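F5/8 type C domain protein (Bacteroides ovatus, PDB 4ZRX) is a putative alpha-L-fucosidase that probably removes alpha-L-fucose from glycans, and carries an F5/8 type C domain toward its C-terminus. Local coordinates at residues G234-W239 / V319-V324; W368-G373 / V441-C446; V389-D394 / S453-Y458; Q399-F404 / T421-K426. All blocks are in the same frame, centred on the assembly; numbering follows the deposited sequence.

Interaction 1: residues G234-W239 / V319-V324; sequences GRETEW and VGYNSV
The ring of Tyr-321 lies against the backbone of Glu-236, whose CA stands 4.2 Å from the ring centroid and only 8° off the normal, which meets the definition of a CH-pi contact. Tyr-321 is the third residue of a type I beta turn, Val-319 to Asn-322, that leads into strand 324-328 of the TIM-barrel-like fucosidase fold. Its CG, beside the backbone N (chi1 -78°), lies with CB against Arg-235 O, CB at 3.4 Å. Farther out the ring and the Glu-236 side chain run side by side in the same direction, with CG of Glu-236 3.6 Å from Tyr-321 OH. A water then joins this hydroxyl to Glu-236 OE2. An alanine in place of Tyr-321 would probably leave the Glu-236 backbone without its aromatic cover and this water without one of its two partners here.

A second water is gripped from four points: it accepts from Arg-235 N and Ser-323 OG, and donates to Tyr-321 O and Glu-238 OE1, the last at 2.7 Å. Ser-323 OG is also hydrogen-bonded to Ser-285 OG. Glu-238 OE1 receives NH1 of Arg-235 at 3.2 Å on its syn lone pair, in the guanidinium plane, while OE2 pairs with Arg-225; the buried carboxylate thus has an arginine at each oxygen. NH2 of Arg-235 is held by Ala-265 O. The one direct hydrogen bond across the contact is bent: Asn-322, whose OD1 is held by Tyr-425 N, directs ND2 to Glu-238 O at 3.1 Å with an N-H...O angle of 141°.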
loop_
_atom_site.group_PDB
_atom_site.type_symbol
_atom_site.label_atom_id
_atom_site.label_comp_id
_atom_site.label_asym_id
_atom_site.label_seq_id
_atom_site.Cartn_x
_atom_site.Cartn_y
_atom_site.Cartn_z
ATOM N N GLY A 234 2.259 6.174 1.806
ATOM C CA GLY A 234 2.631 7.396 1.108
ATOM C C GLY A 234 3.319 8.367 2.027
ATOM O O GLY A 234 3.843 7.981 3.078
ATOM N N ARG A 235 3.326 9.627 1.630
ATOM C CA ARG A 235 3.978 10.677 2.389
ATOM C C ARG A 235 2.924 11.634 2.920
ATOM O O ARG A 235 1.994 12.066 2.184
ATOM C CB ARG A 235 4.836 11.505 1.459
ATOM C CG ARG A 235 6.101 10.820 0.883
ATOM C CD ARG A 235 6.806 11.717 -0.145
ATOM N NE ARG A 235 7.962 10.970 -0.662
ATOM C CZ ARG A 235 7.891 9.975 -1.545
ATOM N NH1 ARG A 235 6.737 9.628 -2.111
ATOM N NH2 ARG A 235 8.973 9.338 -1.871
ATOM N N GLU A 236 3.083 12.012 4.187
ATOM C CA GLU A 236 2.288 13.131 4.714
ATOM C C GLU A 236 2.472 14.435 3.925
ATOM O O GLU A 236 1.487 15.163 3.722
ATOM C CB GLU A 236 2.625 13.392 6.159
ATOM C CG GLU A 236 2.155 12.254 7.048
ATOM C CD GLU A 236 2.747 12.367 8.463
ATOM O OE1 GLU A 236 3.942 12.214 8.576
ATOM O OE2 GLU A 236 2.014 12.504 9.442
ATOM N N THR A 237 3.680 14.718 3.473
ATOM C CA THR A 237 3.935 15.875 2.635
ATOM C C THR A 237 4.228 15.321 1.247
ATOM O O THR A 237 5.333 14.775 1.018
ATOM C CB THR A 237 5.129 16.634 3.111
ATOM O OG1 THR A 237 4.953 17.075 4.444
ATOM C CG2 THR A 237 5.475 17.841 2.210
ATOM N N GLU A 238 3.214 15.378 0.361
ATOM C CA GLU A 238 3.319 14.777 -0.964
ATOM C C GLU A 238 3.149 15.845 -2.039
ATOM O O GLU A 238 2.001 16.311 -2.296
ATOM C CB GLU A 238 2.317 13.651 -1.134
ATOM C CG GLU A 238 2.521 12.832 -2.437
ATOM C CD GLU A 238 3.762 11.962 -2.443
ATOM O OE1 GLU A 238 3.835 10.934 -1.715
ATOM O OE2 GLU A 238 4.757 12.273 -3.167
ATOM N N TRP A 239 4.282 16.241 -2.616
ATOM C CA TRP A 239 4.363 17.205 -3.735
ATOM C C TRP A 239 4.279 16.445 -5.055
ATOM O O TRP A 239 5.185 15.696 -5.410
ATOM C CB TRP A 239 5.668 17.990 -3.687
ATOM C CG TRP A 239 5.638 19.043 -2.659
ATOM C CD1 TRP A 239 6.259 19.026 -1.464
ATOM C CD2 TRP A 239 4.845 20.239 -2.679
ATOM N NE1 TRP A 239 5.922 20.116 -0.743
ATOM C CE2 TRP A 239 5.063 20.889 -1.460
ATOM C CE3 TRP A 239 3.977 20.809 -3.602
ATOM C CZ2 TRP A 239 4.443 22.072 -1.117
ATOM C CZ3 TRP A 239 3.335 21.992 -3.259
ATOM C CH2 TRP A 239 3.600 22.619 -2.009
ATOM N N VAL A 319 -4.712 7.132 -0.464
ATOM C CA VAL A 319 -5.757 8.013 -0.924
ATOM C C VAL A 319 -5.840 9.239 0.003
ATOM O O VAL A 319 -6.006 10.361 -0.451
ATOM C CB VAL A 319 -7.081 7.290 -0.973
ATOM C CG1 VAL A 319 -8.218 8.217 -1.368
ATOM C CG2 VAL A 319 -6.946 6.165 -2.001
ATOM N N GLY A 320 -5.684 9.008 1.304
ATOM C CA GLY A 320 -5.660 10.112 2.242
ATOM C C GLY A 320 -4.399 10.944 2.312
ATOM O O GLY A 320 -4.367 11.928 3.072
ATOM N N TYR A 321 -3.356 10.544 1.581
ATOM C CA TYR A 321 -2.082 11.219 1.505
ATOM C C TYR A 321 -1.788 11.642 0.057
ATOM O O TYR A 321 -0.624 11.722 -0.354
ATOM C CB TYR A 321 -0.955 10.308 1.988
ATOM C CG TYR A 321 -0.764 10.118 3.490
ATOM C CD1 TYR A 321 -1.600 10.694 4.454
ATOM C CD2 TYR A 321 0.351 9.394 3.933
ATOM C CE1 TYR A 321 -1.363 10.485 5.818
ATOM C CE2 TYR A 321 0.593 9.186 5.301
ATOM C CZ TYR A 321 -0.272 9.722 6.203
ATOM O OH TYR A 321 -0.096 9.534 7.571
ATOM N N ASN A 322 -2.813 11.954 -0.722
ATOM C CA ASN A 322 -2.620 12.528 -2.044
ATOM C C ASN A 322 -1.907 11.558 -3.011
ATOM O O ASN A 322 -1.102 12.013 -3.837
ATOM C CB ASN A 322 -1.899 13.869 -1.911
ATOM C CG ASN A 322 -1.893 14.699 -3.194
ATOM O OD1 ASN A 322 -2.793 14.626 -4.030
ATOM N ND2 ASN A 322 -0.843 15.478 -3.353
ATOM N N SER A 323 -2.181 10.275 -2.863
ATOM C CA SER A 323 -1.730 9.235 -3.805
ATOM C C SER A 323 -2.959 8.473 -4.297
ATOM O O SER A 323 -3.985 8.384 -3.641
ATOM C CB SER A 323 -0.753 8.241 -3.191
ATOM O OG SER A 323 0.556 8.838 -3.019
ATOM N N VAL A 324 -2.789 7.831 -5.431
ATOM C CA VAL A 324 -3.713 6.756 -5.839
ATOM C C VAL A 324 -3.274 5.465 -5.169
ATOM O O VAL A 324 -2.050 5.200 -5.069
ATOM C CB VAL A 324 -3.680 6.595 -7.400
ATOM C CG1 VAL A 324 -4.308 5.295 -7.871
ATOM C CG2 VAL A 324 -4.417 7.776 -8.076
HETATM O O HOH W 1 1.543 9.983 -0.714
HETATM O O HOH W 2 -0.352 11.248 9.449
#

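Interaction 2: residues W368-G373 / V441-C446; sequences WSTTSG and VRIDEC
Trp-368 opens the contact by laying the far rim of its indole on strand 441-446. Its first torsion, with CG anti to the backbone N (chi1 176°), sends CG toward that strand. At the far end of the six-membered ring, CH2 lies 3.3 Å from Val-441 O and 3.8 Å from Ile-443 CG1. CG1 of Val-441 meets CZ3 in the ring plane at 3.9 Å. An alanine here would probably open a gap beside Val-441 and Ile-443, since every one of these contacts is made by indole atoms.

Thr-370 follows on the same side. Its methyl CG2 stands over one face of the indole, toward the rim, and touches CG1 of Ile-443 at 3.6 Å, so that methyl, indole and isoleucine touch one another. Its OG1 turns instead to Thr-371 O, donating in the carbonyl plane onto a lone pair, just past the end of the strand. Thr-371 passes CA by Cys-446 SG at 3.8 Å. At Ser-372, OG accepts from Cys-446 N at 3.1 Å through a bent bond (138°), while CB rests on Asp-444 O. Gly-373 then closes the corner: its N reaches Ile-443 O over a short 2.6 Å, at backbone angles where a CB would collide with the preceding carbonyl oxygen.

The axes of strands 368-370 and 441-446 lie 9.4 Å apart and cross at -33°. Strand 368-370 pairs with strand 450-458, whereas 441-446 pairs with 374-381 and 401-410. Two sheets face each other with aligned strands, as in a beta sandwich, and the chain changes sheet at residues 371-373.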
loop_
_atom_site.group_PDB
_atom_site.type_symbol
_atom_site.label_atom_id
_atom_site.label_comp_id
_atom_site.label_asym_id
_atom_site.label_seq_id
_atom_site.Cartn_x
_atom_site.Cartn_y
_atom_site.Cartn_z
ATOM N N TRP A 368 -12.968 28.164 -2.012
ATOM C CA TRP A 368 -12.310 29.077 -1.088
ATOM C C TRP A 368 -10.954 29.478 -1.620
ATOM O O TRP A 368 -10.094 28.609 -1.816
ATOM C CB TRP A 368 -12.221 28.416 0.282
ATOM C CG TRP A 368 -11.481 29.221 1.266
ATOM C CD1 TRP A 368 -11.439 30.606 1.373
ATOM C CD2 TRP A 368 -10.714 28.716 2.321
ATOM N NE1 TRP A 368 -10.662 30.957 2.437
ATOM C CE2 TRP A 368 -10.208 29.820 3.038
ATOM C CE3 TRP A 368 -10.423 27.426 2.765
ATOM C CZ2 TRP A 368 -9.369 29.665 4.144
ATOM C CZ3 TRP A 368 -9.594 27.272 3.870
ATOM C CH2 TRP A 368 -9.111 28.398 4.555
ATOM N N SER A 369 -10.798 30.769 -1.928
ATOM C CA SER A 369 -9.543 31.294 -2.392
ATOM C C SER A 369 -8.873 32.053 -1.244
ATOM O O SER A 369 -9.479 32.994 -0.701
ATOM C CB SER A 369 -9.772 32.246 -3.538
ATOM O OG SER A 369 -10.486 31.627 -4.573
ATOM N N THR A 370 -7.637 31.732 -0.916
ATOM C CA THR A 370 -6.990 32.357 0.229
ATOM C C THR A 370 -5.509 32.433 0.120
ATOM O O THR A 370 -4.885 31.615 -0.503
ATOM C CB THR A 370 -7.376 31.612 1.580
ATOM O OG1 THR A 370 -6.968 32.389 2.716
ATOM C CG2 THR A 370 -6.776 30.268 1.664
ATOM N N THR A 371 -4.919 33.382 0.830
ATOM C CA THR A 371 -3.484 33.410 1.002
ATOM C C THR A 371 -3.154 33.017 2.419
ATOM O O THR A 371 -4.041 32.642 3.193
ATOM C CB THR A 371 -2.923 34.825 0.728
ATOM O OG1 THR A 371 -3.547 35.758 1.621
ATOM C CG2 THR A 371 -3.241 35.219 -0.693
ATOM N N SER A 372 -1.863 33.031 2.739
ATOM C CA SER A 372 -1.391 32.520 4.013
ATOM C C SER A 372 -2.042 33.267 5.167
ATOM O O SER A 372 -2.134 34.493 5.165
ATOM C CB SER A 372 0.156 32.642 4.087
ATOM O OG SER A 372 0.777 31.861 3.076
ATOM N N GLY A 373 -2.469 32.520 6.176
ATOM C CA GLY A 373 -3.171 33.054 7.337
ATOM C C GLY A 373 -4.697 33.041 7.216
ATOM O O GLY A 373 -5.441 33.338 8.175
ATOM N N VAL A 441 -10.838 25.835 9.023
ATOM C CA VAL A 441 -9.599 25.474 8.368
ATOM C C VAL A 441 -8.835 26.756 8.165
ATOM O O VAL A 441 -9.390 27.791 7.790
ATOM C CB VAL A 441 -9.860 24.830 6.989
ATOM C CG1 VAL A 441 -8.536 24.469 6.289
ATOM C CG2 VAL A 441 -10.760 23.618 7.164
ATOM N N ARG A 442 -7.567 26.698 8.520
ATOM C CA ARG A 442 -6.647 27.800 8.355
ATOM C C ARG A 442 -5.512 27.398 7.429
ATOM O O ARG A 442 -4.842 26.405 7.697
ATOM C CB ARG A 442 -6.075 28.207 9.721
ATOM C CG ARG A 442 -5.267 29.490 9.650
ATOM C CD ARG A 442 -4.774 29.924 11.054
ATOM N NE ARG A 442 -5.939 30.062 11.937
ATOM C CZ ARG A 442 -6.314 29.224 12.919
ATOM N NH1 ARG A 442 -5.608 28.176 13.299
ATOM N NH2 ARG A 442 -7.473 29.475 13.514
ATOM N N ILE A 443 -5.314 28.118 6.353
ATOM C CA ILE A 443 -4.152 27.890 5.489
ATOM C C ILE A 443 -3.040 28.735 6.035
ATOM O O ILE A 443 -3.020 29.971 5.902
ATOM C CB ILE A 443 -4.415 28.201 4.006
ATOM C CG1 ILE A 443 -5.599 27.365 3.441
ATOM C CG2 ILE A 443 -3.112 28.009 3.241
ATOM C CD1 ILE A 443 -5.556 25.864 3.708
ATOM N N ASP A 444 -2.131 28.081 6.720
ATOM C CA ASP A 444 -0.980 28.755 7.352
ATOM C C ASP A 444 0.055 29.212 6.347
ATOM O O ASP A 444 0.645 30.320 6.480
ATOM C CB ASP A 444 -0.376 27.884 8.445
ATOM C CG ASP A 444 -1.398 27.516 9.523
ATOM O OD1 ASP A 444 -1.946 28.431 10.181
ATOM O OD2 ASP A 444 -1.597 26.300 9.721
ATOM N N GLU A 445 0.307 28.396 5.337
ATOM C CA GLU A 445 1.297 28.727 4.317
ATOM C C GLU A 445 0.826 28.199 2.985
ATOM O O GLU A 445 0.370 27.083 2.928
ATOM C CB GLU A 445 2.647 28.076 4.624
ATOM C CG GLU A 445 3.393 28.593 5.865
ATOM C CD GLU A 445 4.653 27.765 6.111
ATOM O OE1 GLU A 445 5.335 27.361 5.111
ATOM O OE2 GLU A 445 4.926 27.451 7.291
ATOM N N CYS A 446 1.038 28.971 1.927
ATOM C CA CYS A 446 0.748 28.466 0.576
ATOM C C CYS A 446 1.543 29.219 -0.438
ATOM O O CYS A 446 2.073 30.325 -0.135
ATOM C CB CYS A 446 -0.717 28.508 0.265
ATOM S SG CYS A 446 -1.489 30.186 0.343
#

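Interaction 3: residues V389-D394 / S453-Y458; sequences VMLQED and SQVAAY
Strands 389-393 and 453-458 pair edge to edge as antiparallel neighbours in the middle of a four-stranded sheet, one of the two layers of a beta sandwich. Their axes approach to 4.5 Å and their directions differ by 167°. Met-390, a selenomethionine, and Ala-456 form a hydrogen-bonded pair, with Met-390 N giving to Ala-456 O at 2.9 Å and receiving in return from Ala-456 N. Val-389 with Ala-457 and Leu-391 with Val-455 are non-hydrogen-bonded pairs whose side chains share the sheet face turned to Leu-439 of the other layer; CG2 of Val-389 meets CB of Ala-457 at 4.1 Å.

The regular pairing breaks at a classic beta bulge. Ser-453 and Gln-454 both face Gln-392, and Gln-392 O takes Ser-453 N at 2.9 Å but Gln-454 N only weakly, at 3.4 Å. The Glu-393 side chain points away from strand 453-458, and its carboxylate receives Gly-424 N and Arg-400 N.

On the other face, one of two conformers of Met-390 puts CE 4.0 Å from Ala-456 CB, near Gln-454 NE2 and Tyr-458 OH. Beside it the side chains of Gln-392 and Gln-454 run side by side, both extended beyond CG. Tyr-425 O takes the NE2 of Gln-392, which fixes the turn of its amide; OE1 then accepts Gln-454 NE2 at 2.9 Å, in the planes of both the acceptor carbonyl and the donor amide.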
loop_
_atom_site.group_PDB
_atom_site.type_symbol
_atom_site.label_atom_id
_atom_site.label_comp_id
_atom_site.label_asym_id
_atom_site.label_seq_id
_atom_site.Cartn_x
_atom_site.Cartn_y
_atom_site.Cartn_z
ATOM N N VAL A 389 -11.426 14.292 8.876
ATOM C CA VAL A 389 -11.628 15.458 7.982
ATOM C C VAL A 389 -10.905 15.190 6.690
ATOM O O VAL A 389 -9.770 14.683 6.689
ATOM C CB VAL A 389 -11.191 16.745 8.659
ATOM C CG1 VAL A 389 -11.165 17.959 7.720
ATOM C CG2 VAL A 389 -12.071 17.019 9.820
HETATM N N MSE A 390 -11.554 15.583 5.607
HETATM C CA MSE A 390 -11.030 15.467 4.262
HETATM C C MSE A 390 -10.979 16.847 3.612
HETATM O O MSE A 390 -11.955 17.624 3.714
HETATM C CB MSE A 390 -11.924 14.510 3.454
HETATM C CG MSE A 390 -11.396 14.250 2.081
HETATM SE SE MSE A 390 -12.401 15.172 0.820
HETATM C CE MSE A 390 -13.815 14.058 0.588
ATOM N N LEU A 391 -9.872 17.146 2.958
ATOM C CA LEU A 391 -9.661 18.386 2.265
ATOM C C LEU A 391 -9.234 18.119 0.824
ATOM O O LEU A 391 -8.501 17.123 0.575
ATOM C CB LEU A 391 -8.585 19.203 2.962
ATOM C CG LEU A 391 -8.778 19.287 4.482
ATOM C CD1 LEU A 391 -7.525 19.735 5.071
ATOM C CD2 LEU A 391 -9.865 20.256 4.806
ATOM N N GLN A 392 -9.643 19.030 -0.093
ATOM C CA GLN A 392 -9.131 18.993 -1.461
ATOM C C GLN A 392 -8.768 20.379 -1.952
ATOM O O GLN A 392 -9.510 21.338 -1.644
ATOM C CB GLN A 392 -10.166 18.406 -2.425
ATOM C CG GLN A 392 -10.649 17.045 -2.024
ATOM C CD GLN A 392 -11.544 16.379 -3.080
ATOM O OE1 GLN A 392 -12.773 16.524 -3.044
ATOM N NE2 GLN A 392 -10.942 15.688 -4.027
ATOM N N GLU A 393 -7.734 20.459 -2.786
ATOM C CA GLU A 393 -7.400 21.656 -3.536
ATOM C C GLU A 393 -7.855 21.504 -4.966
ATOM O O GLU A 393 -7.892 20.404 -5.521
ATOM C CB GLU A 393 -5.863 21.882 -3.603
ATOM C CG GLU A 393 -5.238 22.443 -2.461
ATOM C CD GLU A 393 -3.718 22.556 -2.635
ATOM O OE1 GLU A 393 -3.285 23.595 -3.131
ATOM O OE2 GLU A 393 -2.968 21.659 -2.231
ATOM N N ASP A 394 -8.071 22.630 -5.629
ATOM C CA ASP A 394 -8.324 22.595 -7.028
ATOM C C ASP A 394 -7.057 22.480 -7.827
ATOM O O ASP A 394 -6.542 23.513 -8.349
ATOM C CB ASP A 394 -9.061 23.869 -7.485
ATOM C CG ASP A 394 -9.428 23.846 -8.937
ATOM O OD1 ASP A 394 -9.198 22.807 -9.620
ATOM O OD2 ASP A 394 -9.982 24.924 -9.412
ATOM N N SER A 453 -11.215 23.426 -2.675
ATOM C CA SER A 453 -12.464 23.098 -3.352
ATOM C C SER A 453 -13.429 22.265 -2.554
ATOM O O SER A 453 -14.651 22.243 -2.835
ATOM C CB SER A 453 -12.190 22.416 -4.692
ATOM O OG SER A 453 -11.330 21.320 -4.499
ATOM N N GLN A 454 -12.938 21.559 -1.577
ATOM C CA GLN A 454 -13.847 20.830 -0.679
ATOM C C GLN A 454 -13.256 20.611 0.691
ATOM O O GLN A 454 -12.078 20.275 0.843
ATOM C CB GLN A 454 -14.262 19.482 -1.248
ATOM C CG GLN A 454 -15.342 18.802 -0.359
ATOM C CD GLN A 454 -16.016 17.547 -0.922
ATOM O OE1 GLN A 454 -17.125 17.256 -0.537
ATOM N NE2 GLN A 454 -15.341 16.794 -1.770
ATOM N N VAL A 455 -14.139 20.718 1.684
ATOM C CA VAL A 455 -13.896 20.222 3.005
ATOM C C VAL A 455 -15.060 19.354 3.392
ATOM O O VAL A 455 -16.242 19.751 3.224
ATOM C CB VAL A 455 -13.796 21.428 3.997
ATOM C CG1 VAL A 455 -13.637 20.969 5.450
ATOM C CG2 VAL A 455 -12.591 22.290 3.622
ATOM N N ALA A 456 -14.761 18.195 3.959
ATOM C CA ALA A 456 -15.750 17.193 4.342
ATOM C C ALA A 456 -15.334 16.586 5.692
ATOM O O ALA A 456 -14.163 16.698 6.108
ATOM C CB ALA A 456 -15.909 16.131 3.298
ATOM N N ALA A 457 -16.270 15.991 6.424
ATOM C CA ALA A 457 -15.957 15.402 7.730
ATOM C C ALA A 457 -16.872 14.268 8.042
ATOM O O ALA A 457 -18.059 14.262 7.615
ATOM C CB ALA A 457 -16.019 16.447 8.843
ATOM N N TYR A 458 -16.333 13.287 8.737
ATOM C CA TYR A 458 -16.999 12.012 8.952
ATOM C C TYR A 458 -16.643 11.449 10.309
ATOM O O TYR A 458 -15.715 11.888 10.973
ATOM C CB TYR A 458 -16.568 10.976 7.880
ATOM C CG TYR A 458 -16.686 11.432 6.453
ATOM C CD1 TYR A 458 -15.636 12.082 5.833
ATOM C CD2 TYR A 458 -17.881 11.231 5.716
ATOM C CE1 TYR A 458 -15.751 12.523 4.541
ATOM C CE2 TYR A 458 -17.957 11.625 4.374
ATOM C CZ TYR A 458 -16.918 12.346 3.841
ATOM O OH TYR A 458 -17.009 12.703 2.521
#

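Interaction 4: residues Q399-F404 / T421-K426; sequences QRVEAF and TTIGYK. With EDO (1,2-ethanediol), chain F.
No direct hydrogen bond joins Glu-402 and Ala-403 to Thr-421, although the CA atoms of Ala-403 and Thr-421 come within 3.9 Å. The two backbones meet mainly through CA-H...O contacts instead. Thr-422 CA points at Val-401 O over 3.5 Å with a nearly straight angle at the hydrogen (167°), and Thr-421 CA lies 3.1 Å from Glu-402 O in a more bent approach. Ala-403 N is close to Thr-421 O, but its angle is poor; Glu-402 and Ala-403 both face Glu-445 in a classic beta bulge, and both their N atoms bond to that residue's backbone.

A water supplies the polar link that the backbones lack. It donates to Val-401 O at 2.7 Å and accepts from Ile-423 N and from NE2 of Gln-399. The amide of Gln-399 is held further by Asn-240 N at OE1 and by Glu-238 O at NE2, which fixes its orientation.

The apolar part of the contact is made by Phe-404, Val-401 and Ile-423. CD1 of Ile-423 stands over one face of the Phe-404 ring, 4.2 Å from the centroid and toward the rim, and also meets Val-401 CG1 at 3.8 Å. At the edge, in the ring plane, Thr-421 O sits 3.4 Å from CD1 of Phe-404.

Farther along, Lys-426 NZ makes a weak hydrogen bond to O2 of a 1,2-ethanediol, probably from the crystallisation liquor, and a salt bridge to Glu-43.

The loop, which passes between the sheets of the beta sandwich, has ordinary hydrogen bonds to Glu-393 and Asn-322. Between these two segments, however, Val-401 O takes the water and Thr-422 CA, while Glu-402 O has only the weaker C-H approach of Thr-421.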
loop_
_atom_site.group_PDB
_atom_site.type_symbol
_atom_site.label_atom_id
_atom_site.label_comp_id
_atom_site.label_asym_id
_atom_site.label_seq_id
_atom_site.Cartn_x
_atom_site.Cartn_y
_atom_site.Cartn_z
ATOM N N GLN A 399 -0.734 22.868 -7.377
ATOM C CA GLN A 399 -0.654 22.428 -5.997
ATOM C C GLN A 399 0.006 23.514 -5.181
ATOM O O GLN A 399 1.140 23.834 -5.437
ATOM C CB GLN A 399 0.169 21.115 -5.902
ATOM C CG GLN A 399 0.120 20.586 -4.491
ATOM C CD GLN A 399 0.845 19.308 -4.270
ATOM O OE1 GLN A 399 1.305 18.657 -5.200
ATOM N NE2 GLN A 399 0.845 18.873 -3.026
ATOM N N ARG A 400 -0.678 24.050 -4.164
ATOM C CA ARG A 400 -0.211 25.291 -3.523
ATOM C C ARG A 400 -0.114 25.262 -2.023
ATOM O O ARG A 400 0.713 25.946 -1.471
ATOM C CB ARG A 400 -1.131 26.431 -3.945
ATOM C CG ARG A 400 -1.157 26.569 -5.465
ATOM C CD ARG A 400 -1.968 27.730 -5.908
ATOM N NE ARG A 400 -1.952 27.850 -7.364
ATOM C CZ ARG A 400 -2.209 28.978 -8.021
ATOM N NH1 ARG A 400 -2.545 30.098 -7.372
ATOM N NH2 ARG A 400 -2.188 28.970 -9.345
ATOM N N VAL A 401 -0.945 24.496 -1.348
ATOM C CA VAL A 401 -0.968 24.486 0.110
ATOM C C VAL A 401 0.289 23.833 0.659
ATOM O O VAL A 401 0.753 22.801 0.186
ATOM C CB VAL A 401 -2.255 23.865 0.678
ATOM C CG1 VAL A 401 -2.212 23.776 2.207
ATOM C CG2 VAL A 401 -3.460 24.717 0.258
ATOM N N GLU A 402 0.913 24.572 1.601
ATOM C CA GLU A 402 2.136 24.132 2.248
ATOM C C GLU A 402 2.007 23.816 3.743
ATOM O O GLU A 402 2.778 23.001 4.253
ATOM C CB GLU A 402 3.216 25.142 2.048
ATOM C CG GLU A 402 3.609 25.300 0.613
ATOM C CD GLU A 402 4.567 26.451 0.378
ATOM O OE1 GLU A 402 4.224 27.562 0.859
ATOM O OE2 GLU A 402 5.683 26.276 -0.279
ATOM N N ALA A 403 1.076 24.465 4.439
ATOM C CA ALA A 403 0.775 24.141 5.845
ATOM C C ALA A 403 -0.620 24.586 6.197
ATOM O O ALA A 403 -1.083 25.638 5.728
ATOM C CB ALA A 403 1.772 24.838 6.769
ATOM N N PHE A 404 -1.315 23.782 7.000
ATOM C CA PHE A 404 -2.679 24.125 7.348
ATOM C C PHE A 404 -2.994 23.518 8.720
ATOM O O PHE A 404 -2.346 22.591 9.184
ATOM C CB PHE A 404 -3.721 23.648 6.314
ATOM C CG PHE A 404 -3.849 22.187 6.216
ATOM C CD1 PHE A 404 -2.999 21.430 5.381
ATOM C CD2 PHE A 404 -4.844 21.530 6.896
ATOM C CE1 PHE A 404 -3.138 20.067 5.321
ATOM C CE2 PHE A 404 -5.006 20.170 6.819
ATOM C CZ PHE A 404 -4.101 19.412 6.017
ATOM N N THR A 421 0.507 19.583 5.959
ATOM C CA THR A 421 1.404 20.318 5.107
ATOM C C THR A 421 0.707 20.514 3.755
ATOM O O THR A 421 -0.064 21.456 3.610
ATOM C CB THR A 421 2.743 19.620 5.049
ATOM O OG1 THR A 421 2.572 18.236 4.796
ATOM C CG2 THR A 421 3.485 19.819 6.349
ATOM N N THR A 422 0.951 19.627 2.813
ATOM C CA THR A 422 0.268 19.606 1.542
ATOM C C THR A 422 -1.175 19.144 1.687
ATOM O O THR A 422 -1.535 18.474 2.644
ATOM C CB THR A 422 0.998 18.672 0.552
ATOM O OG1 THR A 422 1.172 17.407 1.173
ATOM C CG2 THR A 422 2.304 19.261 0.154
ATOM N N ILE A 423 -2.004 19.527 0.707
ATOM C CA ILE A 423 -3.305 18.947 0.521
ATOM C C ILE A 423 -3.322 18.221 -0.820
ATOM O O ILE A 423 -3.315 17.030 -0.847
ATOM C CB ILE A 423 -4.430 20.002 0.642
ATOM C CG1 ILE A 423 -4.454 20.533 2.071
ATOM C CG2 ILE A 423 -5.738 19.383 0.252
ATOM C CD1 ILE A 423 -5.419 21.654 2.291
ATOM N N GLY A 424 -3.229 18.968 -1.924
ATOM C CA GLY A 424 -3.211 18.322 -3.226
ATOM C C GLY A 424 -4.600 17.881 -3.642
ATOM O O GLY A 424 -5.622 18.499 -3.320
ATOM N N TYR A 425 -4.641 16.743 -4.328
ATOM C CA TYR A 425 -5.908 16.193 -4.711
ATOM C C TYR A 425 -6.822 15.864 -3.547
ATOM O O TYR A 425 -8.041 16.194 -3.568
ATOM C CB TYR A 425 -5.699 14.945 -5.581
ATOM C CG TYR A 425 -6.963 14.217 -5.872
ATOM C CD1 TYR A 425 -7.890 14.723 -6.729
ATOM C CD2 TYR A 425 -7.279 13.082 -5.136
ATOM C CE1 TYR A 425 -9.105 14.053 -6.945
ATOM C CE2 TYR A 425 -8.439 12.441 -5.328
ATOM C CZ TYR A 425 -9.343 12.926 -6.225
ATOM O OH TYR A 425 -10.534 12.251 -6.352
ATOM N N LYS A 426 -6.264 15.279 -2.512
ATOM C CA LYS A 426 -7.028 14.840 -1.350
ATOM C C LYS A 426 -6.082 14.580 -0.214
ATOM O O LYS A 426 -5.086 13.904 -0.383
ATOM C CB LYS A 426 -7.833 13.619 -1.668
ATOM C CG LYS A 426 -8.769 13.143 -0.604
ATOM C CD LYS A 426 -9.763 12.114 -1.099
ATOM C CE LYS A 426 -10.805 12.773 -1.924
ATOM N NZ LYS A 426 -11.948 11.858 -2.319
HETATM C C1 EDO F . -13.647 8.703 -1.216
HETATM O O1 EDO F . -13.572 9.128 -2.598
HETATM C C2 EDO F . -12.572 9.303 -0.282
HETATM O O2 EDO F . -12.989 10.618 0.121
HETATM O O HOH W 3 -0.584 21.008 -1.352
#

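Along the chain interaction 1 closes first, within the barrel-like fucosidase domain; the other three follow in the beta sandwich. Interactions 2 and 3 cross in sequence, and interaction 4 is nested inside both. Interaction 3 lies in one sheet and interaction 2 packs that sheet's strand 368-370 on the other; their centres are 14 Å apart. Interaction 4, whose centre is about 10 Å from that of interaction 2 and 11 Å from that of interaction 3, shares the second sheet with interaction 2 through strands 401-410 and 438-446. It also touches interaction 1, where Thr-237 and Asn-322 reach Thr-421 and Tyr-425, so the loop 421-426 connects the sandwich core to the fucosidase domain.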